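Local coordinates for protein ATP-dependent DNA helicase PIF1 (Candida albicans, PDB 7OTJ) that probably uses ATP hydrolysis to move 5'-3' along single-stranded DNA, unwinding duplexes and G-quadruplexes to keep nuclear and mitochondrial genomes stable, at residues L287-K299 / V306-D318. Numbering follows the deposited sequence.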
ATOM      1  N   LEU A 287       3.195 -14.512  16.185  1.00 65.16           N
ATOM      2  CA  LEU A 287       1.859 -14.444  15.594  1.00 58.62           C
ATOM      3  C   LEU A 287       0.866 -15.039  16.587  1.00 59.46           C
ATOM      4  O   LEU A 287       0.846 -16.258  16.793  1.00 60.45           O
ATOM      5  CB  LEU A 287       1.810 -15.184  14.256  1.00 58.58           C
ATOM      6  CG  LEU A 287       0.457 -15.271  13.545  1.00 59.63           C
ATOM      7  CD1 LEU A 287      -0.100 -13.888  13.273  1.00 59.03           C
ATOM      8  CD2 LEU A 287       0.571 -16.059  12.252  1.00 60.18           C
ATOM      9  N   ASN A 288       0.057 -14.183  17.213  1.00 63.05           N
ATOM     10  CA  ASN A 288      -0.937 -14.615  18.192  1.00 60.97           C
ATOM     11  C   ASN A 288      -2.304 -14.698  17.525  1.00 62.05           C
ATOM     12  O   ASN A 288      -2.777 -13.713  16.952  1.00 70.26           O
ATOM     13  CB  ASN A 288      -0.984 -13.658  19.383  1.00 60.71           C
ATOM     14  CG  ASN A 288       0.332 -13.594  20.133  1.00 59.85           C
ATOM     15  OD1 ASN A 288       0.691 -14.523  20.860  1.00 69.07           O
ATOM     16  ND2 ASN A 288       1.049 -12.488  19.978  1.00 58.53           N
ATOM     17  N   LEU A 289      -2.942 -15.864  17.614  1.00 63.54           N
ATOM     18  CA  LEU A 289      -4.213 -16.099  16.942  1.00 67.54           C
ATOM     19  C   LEU A 289      -5.188 -16.791  17.883  1.00 73.00           C
ATOM     20  O   LEU A 289      -4.820 -17.752  18.564  1.00 80.09           O
ATOM     21  CB  LEU A 289      -4.018 -16.949  15.679  1.00 68.11           C
ATOM     22  CG  LEU A 289      -3.192 -16.354  14.534  1.00 63.68           C
ATOM     23  CD1 LEU A 289      -3.110 -17.337  13.379  1.00 64.64           C
ATOM     24  CD2 LEU A 289      -3.780 -15.034  14.074  1.00 63.16           C
ATOM     25  N   LYS A 290      -6.420 -16.292  17.932  1.00 77.00           N
ATOM     26  CA  LYS A 290      -7.532 -17.007  18.544  1.00 74.28           C
ATOM     27  C   LYS A 290      -8.507 -17.439  17.456  1.00 75.59           C
ATOM     28  O   LYS A 290      -8.298 -17.196  16.265  1.00 77.21           O
ATOM     29  CB  LYS A 290      -8.244 -16.138  19.584  1.00 73.93           C
ATOM     30  CG  LYS A 290      -7.480 -15.947  20.873  1.00 77.48           C
ATOM     31  CD  LYS A 290      -8.200 -15.006  21.818  1.00 82.27           C
ATOM     32  CE  LYS A 290      -7.409 -14.804  23.100  1.00 76.26           C
ATOM     33  NZ  LYS A 290      -8.048 -13.816  24.007  1.00 88.26           N
ATOM     34  N   VAL A 291      -9.598 -18.065  17.872  1.00 82.13           N
ATOM     35  CA  VAL A 291     -10.655 -18.418  16.934  1.00 78.84           C
ATOM     36  C   VAL A 291     -11.498 -17.181  16.659  1.00 82.82           C
ATOM     37  O   VAL A 291     -11.968 -16.514  17.589  1.00 78.31           O
ATOM     38  CB  VAL A 291     -11.501 -19.575  17.478  1.00 83.22           C
ATOM     39  CG1 VAL A 291     -12.563 -19.961  16.465  1.00 83.60           C
ATOM     40  CG2 VAL A 291     -10.601 -20.763  17.806  1.00 76.39           C
ATOM     41  N   GLY A 292     -11.670 -16.858  15.378  1.00 82.44           N
ATOM     42  CA  GLY A 292     -12.418 -15.687  14.974  1.00 74.01           C
ATOM     43  C   GLY A 292     -11.611 -14.413  14.858  1.00 85.99           C
ATOM     44  O   GLY A 292     -12.178 -13.372  14.500  1.00 82.65           O
ATOM     45  N   ALA A 293     -10.312 -14.458  15.149  1.00 83.68           N
ATOM     46  CA  ALA A 293      -9.476 -13.268  15.069  1.00 84.40           C
ATOM     47  C   ALA A 293      -9.377 -12.779  13.630  1.00 75.96           C
ATOM     48  O   ALA A 293      -9.165 -13.569  12.705  1.00 77.82           O
ATOM     49  CB  ALA A 293      -8.085 -13.563  15.627  1.00 80.31           C
ATOM     50  N   GLN A 294      -9.563 -11.475  13.441  1.00 71.01           N
ATOM     51  CA  GLN A 294      -9.375 -10.875  12.127  1.00 77.56           C
ATOM     52  C   GLN A 294      -7.922 -11.008  11.680  1.00 76.20           C
ATOM     53  O   GLN A 294      -6.994 -10.750  12.450  1.00 73.16           O
ATOM     54  CB  GLN A 294      -9.786  -9.404  12.175  1.00 78.29           C
ATOM     55  CG  GLN A 294     -10.190  -8.820  10.841  1.00 82.00           C
ATOM     56  CD  GLN A 294     -11.545  -9.316  10.379  1.00 92.15           C
ATOM     57  OE1 GLN A 294     -12.261  -9.998  11.116  1.00 86.41           O
ATOM     58  NE2 GLN A 294     -11.907  -8.970   9.153  1.00 91.10           N
ATOM     59  N   VAL A 295      -7.719 -11.370  10.410  1.00 75.93           N
ATOM     60  CA  VAL A 295      -6.378 -11.586   9.873  1.00 68.67           C
ATOM     61  C   VAL A 295      -6.313 -11.082   8.441  1.00 68.28           C
ATOM     62  O   VAL A 295      -7.329 -10.913   7.764  1.00 79.38           O
ATOM     63  CB  VAL A 295      -5.932 -13.065   9.891  1.00 63.99           C
ATOM     64  CG1 VAL A 295      -5.691 -13.558  11.310  1.00 63.95           C
ATOM     65  CG2 VAL A 295      -6.947 -13.921   9.165  1.00 65.80           C
ATOM     66  N   MET A 296      -5.085 -10.860   7.981  1.00 69.44           N
ATOM     67  CA  MET A 296      -4.820 -10.436   6.615  1.00 67.59           C
ATOM     68  C   MET A 296      -3.703 -11.287   6.037  1.00 61.43           C
ATOM     69  O   MET A 296      -2.640 -11.421   6.649  1.00 62.12           O
ATOM     70  CB  MET A 296      -4.437  -8.956   6.557  1.00 62.64           C
ATOM     71  CG  MET A 296      -3.708  -8.563   5.287  1.00 75.88           C
ATOM     72  SD  MET A 296      -3.382  -6.794   5.172  1.00 75.49           S
ATOM     73  CE  MET A 296      -1.758  -6.795   4.430  1.00 72.08           C
ATOM     74  N   CYS A 297      -3.946 -11.853   4.859  1.00 62.44           N
ATOM     75  CA  CYS A 297      -2.911 -12.591   4.154  1.00 65.01           C
ATOM     76  C   CYS A 297      -1.831 -11.635   3.659  1.00 67.40           C
ATOM     77  O   CYS A 297      -2.126 -10.541   3.173  1.00 73.56           O
ATOM     78  CB  CYS A 297      -3.524 -13.354   2.984  1.00 69.13           C
ATOM     79  SG  CYS A 297      -2.349 -14.311   2.029  1.00 76.93           S
ATOM     80  N   ILE A 298      -0.570 -12.042   3.778  1.00 60.08           N
ATOM     81  CA  ILE A 298       0.524 -11.162   3.383  1.00 71.04           C
ATOM     82  C   ILE A 298       1.395 -11.783   2.290  1.00 72.81           C
ATOM     83  O   ILE A 298       2.532 -11.362   2.095  1.00 58.17           O
ATOM     84  CB  ILE A 298       1.373 -10.750   4.600  1.00 66.30           C
ATOM     85  CG1 ILE A 298       2.052 -11.975   5.216  1.00 64.24           C
ATOM     86  CG2 ILE A 298       0.521 -10.028   5.628  1.00 58.44           C
ATOM     87  CD1 ILE A 298       2.968 -11.654   6.376  1.00 57.78           C
ATOM     88  N   LYS A 299       0.870 -12.767   1.558  1.00 73.59           N
ATOM     89  CA  LYS A 299       1.567 -13.348   0.418  1.00 74.83           C
ATOM     90  C   LYS A 299       0.570 -13.583  -0.706  1.00 79.63           C
ATOM     91  O   LYS A 299      -0.593 -13.914  -0.454  1.00 72.67           O
ATOM     92  CB  LYS A 299       2.266 -14.666   0.785  1.00 67.15           C
ATOM     93  CG  LYS A 299       3.023 -15.308  -0.369  1.00 67.91           C
ATOM     94  CD  LYS A 299       3.919 -16.440   0.094  1.00 71.38           C
ATOM     95  CE  LYS A 299       5.110 -15.920   0.901  1.00 81.39           C
ATOM     96  NZ  LYS A 299       6.092 -15.121   0.106  1.00 75.09           N
ATOM     97  N   VAL A 306      -4.565 -13.113  -2.530  1.00 89.39           N
ATOM     98  CA  VAL A 306      -3.362 -12.330  -2.767  1.00 83.28           C
ATOM     99  C   VAL A 306      -2.974 -11.603  -1.485  1.00 83.69           C
ATOM    100  O   VAL A 306      -3.692 -11.630  -0.483  1.00 80.56           O
ATOM    101  CB  VAL A 306      -3.542 -11.326  -3.925  1.00 77.71           C
ATOM    102  CG1 VAL A 306      -3.961 -12.050  -5.189  1.00 81.60           C
ATOM    103  CG2 VAL A 306      -4.565 -10.269  -3.555  1.00 78.96           C
ATOM    104  N   ASN A 307      -1.801 -10.964  -1.530  1.00 81.46           N
ATOM    105  CA  ASN A 307      -1.331 -10.133  -0.427  1.00 73.52           C
ATOM    106  C   ASN A 307      -2.324  -9.013  -0.151  1.00 68.98           C
ATOM    107  O   ASN A 307      -2.691  -8.254  -1.052  1.00 76.80           O
ATOM    108  CB  ASN A 307       0.049  -9.550  -0.760  1.00 74.05           C
ATOM    109  CG  ASN A 307       0.729  -8.879   0.440  1.00 77.47           C
ATOM    110  OD1 ASN A 307       0.127  -8.087   1.165  1.00 77.10           O
ATOM    111  ND2 ASN A 307       2.005  -9.190   0.634  1.00 89.42           N
ATOM    112  N   GLY A 308      -2.742  -8.902   1.105  1.00 77.94           N
ATOM    113  CA  GLY A 308      -3.718  -7.919   1.523  1.00 83.37           C
ATOM    114  C   GLY A 308      -5.113  -8.464   1.749  1.00 81.53           C
ATOM    115  O   GLY A 308      -5.929  -7.779   2.378  1.00 78.92           O
ATOM    116  N   THR A 309      -5.402  -9.672   1.269  1.00 72.43           N
ATOM    117  CA  THR A 309      -6.731 -10.250   1.418  1.00 74.20           C
ATOM    118  C   THR A 309      -7.070 -10.456   2.889  1.00 71.69           C
ATOM    119  O   THR A 309      -6.284 -11.032   3.648  1.00 70.53           O
ATOM    120  CB  THR A 309      -6.814 -11.584   0.675  1.00 76.83           C
ATOM    121  OG1 THR A 309      -6.442 -11.399  -0.696  1.00 83.11           O
ATOM    122  CG2 THR A 309      -8.225 -12.143   0.743  1.00 74.22           C
ATOM    123  N   LEU A 310      -8.255 -10.004   3.286  1.00 74.43           N
ATOM    124  CA  LEU A 310      -8.701 -10.162   4.661  1.00 77.69           C
ATOM    125  C   LEU A 310      -9.426 -11.493   4.822  1.00 79.10           C
ATOM    126  O   LEU A 310     -10.065 -11.993   3.892  1.00 80.64           O
ATOM    127  CB  LEU A 310      -9.621  -9.008   5.072  1.00 67.15           C
ATOM    128  CG  LEU A 310      -9.020  -7.606   4.937  1.00 69.24           C
ATOM    129  CD1 LEU A 310     -10.017  -6.531   5.339  1.00 65.73           C
ATOM    130  CD2 LEU A 310      -7.754  -7.495   5.765  1.00 71.79           C
ATOM    131  N   GLY A 311      -9.317 -12.066   6.018  1.00 77.96           N
ATOM    132  CA  GLY A 311      -9.877 -13.374   6.275  1.00 76.96           C
ATOM    133  C   GLY A 311     -10.265 -13.526   7.729  1.00 74.68           C
ATOM    134  O   GLY A 311     -10.136 -12.599   8.531  1.00 79.01           O
ATOM    135  N   LYS A 312     -10.734 -14.725   8.065  1.00 78.39           N
ATOM    136  CA  LYS A 312     -11.171 -15.029   9.420  1.00 81.93           C
ATOM    137  C   LYS A 312     -10.819 -16.470   9.747  1.00 86.92           C
ATOM    138  O   LYS A 312     -11.140 -17.385   8.982  1.00 83.79           O
ATOM    139  CB  LYS A 312     -12.678 -14.790   9.574  1.00 83.82           C
ATOM    140  CG  LYS A 312     -13.275 -15.290  10.880  1.00 85.47           C
ATOM    141  CD  LYS A 312     -14.717 -14.823  11.025  1.00 88.13           C
ATOM    142  CE  LYS A 312     -15.450 -15.548  12.149  1.00 92.41           C
ATOM    143  NZ  LYS A 312     -15.767 -16.971  11.823  1.00 94.28           N
ATOM    144  N   VAL A 313     -10.155 -16.657  10.883  1.00 85.99           N
ATOM    145  CA  VAL A 313      -9.688 -17.968  11.321  1.00 88.36           C
ATOM    146  C   VAL A 313     -10.820 -18.706  12.024  1.00 88.18           C
ATOM    147  O   VAL A 313     -11.518 -18.134  12.870  1.00 83.42           O
ATOM    148  CB  VAL A 313      -8.461 -17.828  12.232  1.00 89.72           C
ATOM    149  CG1 VAL A 313      -8.690 -16.729  13.248  1.00 87.04           C
ATOM    150  CG2 VAL A 313      -8.168 -19.147  12.920  1.00 83.90           C
ATOM    151  N   ILE A 314     -11.009 -19.977  11.673  1.00 92.25           N
ATOM    152  CA  ILE A 314     -12.102 -20.777  12.201  1.00 95.51           C
ATOM    153  C   ILE A 314     -11.610 -21.874  13.140  1.00 99.62           C
ATOM    154  O   ILE A 314     -12.270 -22.171  14.138  1.00 97.79           O
ATOM    155  CB  ILE A 314     -12.933 -21.378  11.048  1.00 84.31           C
ATOM    156  CG1 ILE A 314     -13.079 -20.364   9.913  1.00 82.78           C
ATOM    157  CG2 ILE A 314     -14.293 -21.821  11.555  1.00 95.30           C
ATOM    158  CD1 ILE A 314     -13.689 -20.947   8.662  1.00 91.15           C
ATOM    159  N   ASP A 315     -10.468 -22.496  12.843  1.00100.08           N
ATOM    160  CA  ASP A 315      -9.981 -23.604  13.659  1.00101.82           C
ATOM    161  C   ASP A 315      -8.458 -23.667  13.587  1.00 99.30           C
ATOM    162  O   ASP A 315      -7.827 -22.999  12.764  1.00 95.54           O
ATOM    163  CB  ASP A 315     -10.610 -24.932  13.209  1.00101.85           C
ATOM    164  CG  ASP A 315     -10.647 -25.973  14.315  1.00106.34           C
ATOM    165  OD1 ASP A 315     -10.278 -25.645  15.463  1.00104.11           O
ATOM    166  OD2 ASP A 315     -11.049 -27.122  14.034  1.00104.45           O
ATOM    167  N   PHE A 316      -7.867 -24.487  14.471  1.00101.47           N
ATOM    168  CA  PHE A 316      -6.436 -24.820  14.430  1.00 96.17           C
ATOM    169  C   PHE A 316      -6.284 -26.319  14.687  1.00110.70           C
ATOM    170  O   PHE A 316      -6.188 -26.737  15.844  1.00125.08           O
ATOM    171  CB  PHE A 316      -5.620 -24.050  15.467  1.00 88.33           C
ATOM    172  CG  PHE A 316      -5.850 -22.575  15.486  1.00 90.70           C
ATOM    173  CD1 PHE A 316      -6.822 -22.026  16.303  1.00 93.54           C
ATOM    174  CD2 PHE A 316      -5.052 -21.729  14.738  1.00 76.94           C
ATOM    175  CE1 PHE A 316      -7.020 -20.665  16.343  1.00 89.07           C
ATOM    176  CE2 PHE A 316      -5.244 -20.367  14.772  1.00 87.19           C
ATOM    177  CZ  PHE A 316      -6.229 -19.833  15.581  1.00 87.95           C
ATOM    178  N   VAL A 317      -6.254 -27.121  13.626  1.00103.89           N
ATOM    179  CA  VAL A 317      -5.595 -28.422  13.694  1.00112.57           C
ATOM    180  C   VAL A 317      -5.286 -28.870  12.274  1.00111.25           C
ATOM    181  O   VAL A 317      -6.088 -28.671  11.358  1.00101.43           O
ATOM    182  CB  VAL A 317      -6.448 -29.466  14.462  1.00114.81           C
ATOM    183  CG1 VAL A 317      -7.813 -29.675  13.810  1.00114.92           C
ATOM    184  CG2 VAL A 317      -5.695 -30.789  14.597  1.00 99.85           C
ATOM    185  N   ASP A 318      -4.084 -29.423  12.084  1.00120.34           N
ATOM    186  CA  ASP A 318      -3.825 -30.308  10.949  1.00137.59           C
ATOM    187  C   ASP A 318      -2.665 -31.230  11.319  1.00129.80           C
ATOM    188  O   ASP A 318      -1.510 -30.794  11.296  1.00128.49           O
ATOM    189  CB  ASP A 318      -3.518 -29.523   9.685  1.00153.35           C
ATOM    190  CG  ASP A 318      -3.096 -30.422   8.534  1.00146.26           C
ATOM    191  OD1 ASP A 318      -3.912 -31.266   8.104  1.00143.87           O
ATOM    192  OD2 ASP A 318      -1.944 -30.291   8.065  1.00131.84           O
TER
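Phe-316 and Leu-289 cross side chains at about a right angle where strand 286-289 passes the end of the antiparallel pair 294-297/310-316 in the 2B domain, the SH3-like insert of Pif1 helicases. Ring atom CZ of Phe-316 lies 3.6 Å from Leu-289 CB, while Leu-289 CD1 and Val-291 CG2 approach the ring edge. Val-259 and Tyr-261 of strand 259-267 also touch this ring, tying the pair to the rest of the curled sheet. Next to it, the type II turn Lys-290 to Ala-293 is held by a hydrogen bond from Gly-292 N to Val-313 O (2.8 Å, N-H...O 144°). Val-313 turns CG1 between its own backbone N and carbonyl carbon (chi1 45°), beside the carbonyl oxygens of Lys-290 and Ala-293 and 4.0 Å from Ala-293 CB. In the middle, Val-295 and Gly-311 form the hydrogen-bonded pair, and Val-295 CG2 lies 3.5 Å from Gly-311 O, over a residue that has no side chain. On the sheet face shared by Gln-294, Met-296, Leu-310 and Lys-312, Met-296 CB packs against Leu-310 CD2 (3.7 Å). With CG anti to the backbone N (chi1 160°), the Met-296 chain runs on beside Gly-308, CE ending 3.7 Å from Gly-308 CA. Far from Phe-316, the type II turn Val-306 to Thr-309 leads into strand 310-316, joined to Cys-297 by hydrogen bonds Gly-308 N to Cys-297 O and Cys-297 N to Thr-309 O; Val-306 O accepts from Thr-309 N and, at 2.8 Å, Thr-309 OG1, both on one face of its plane.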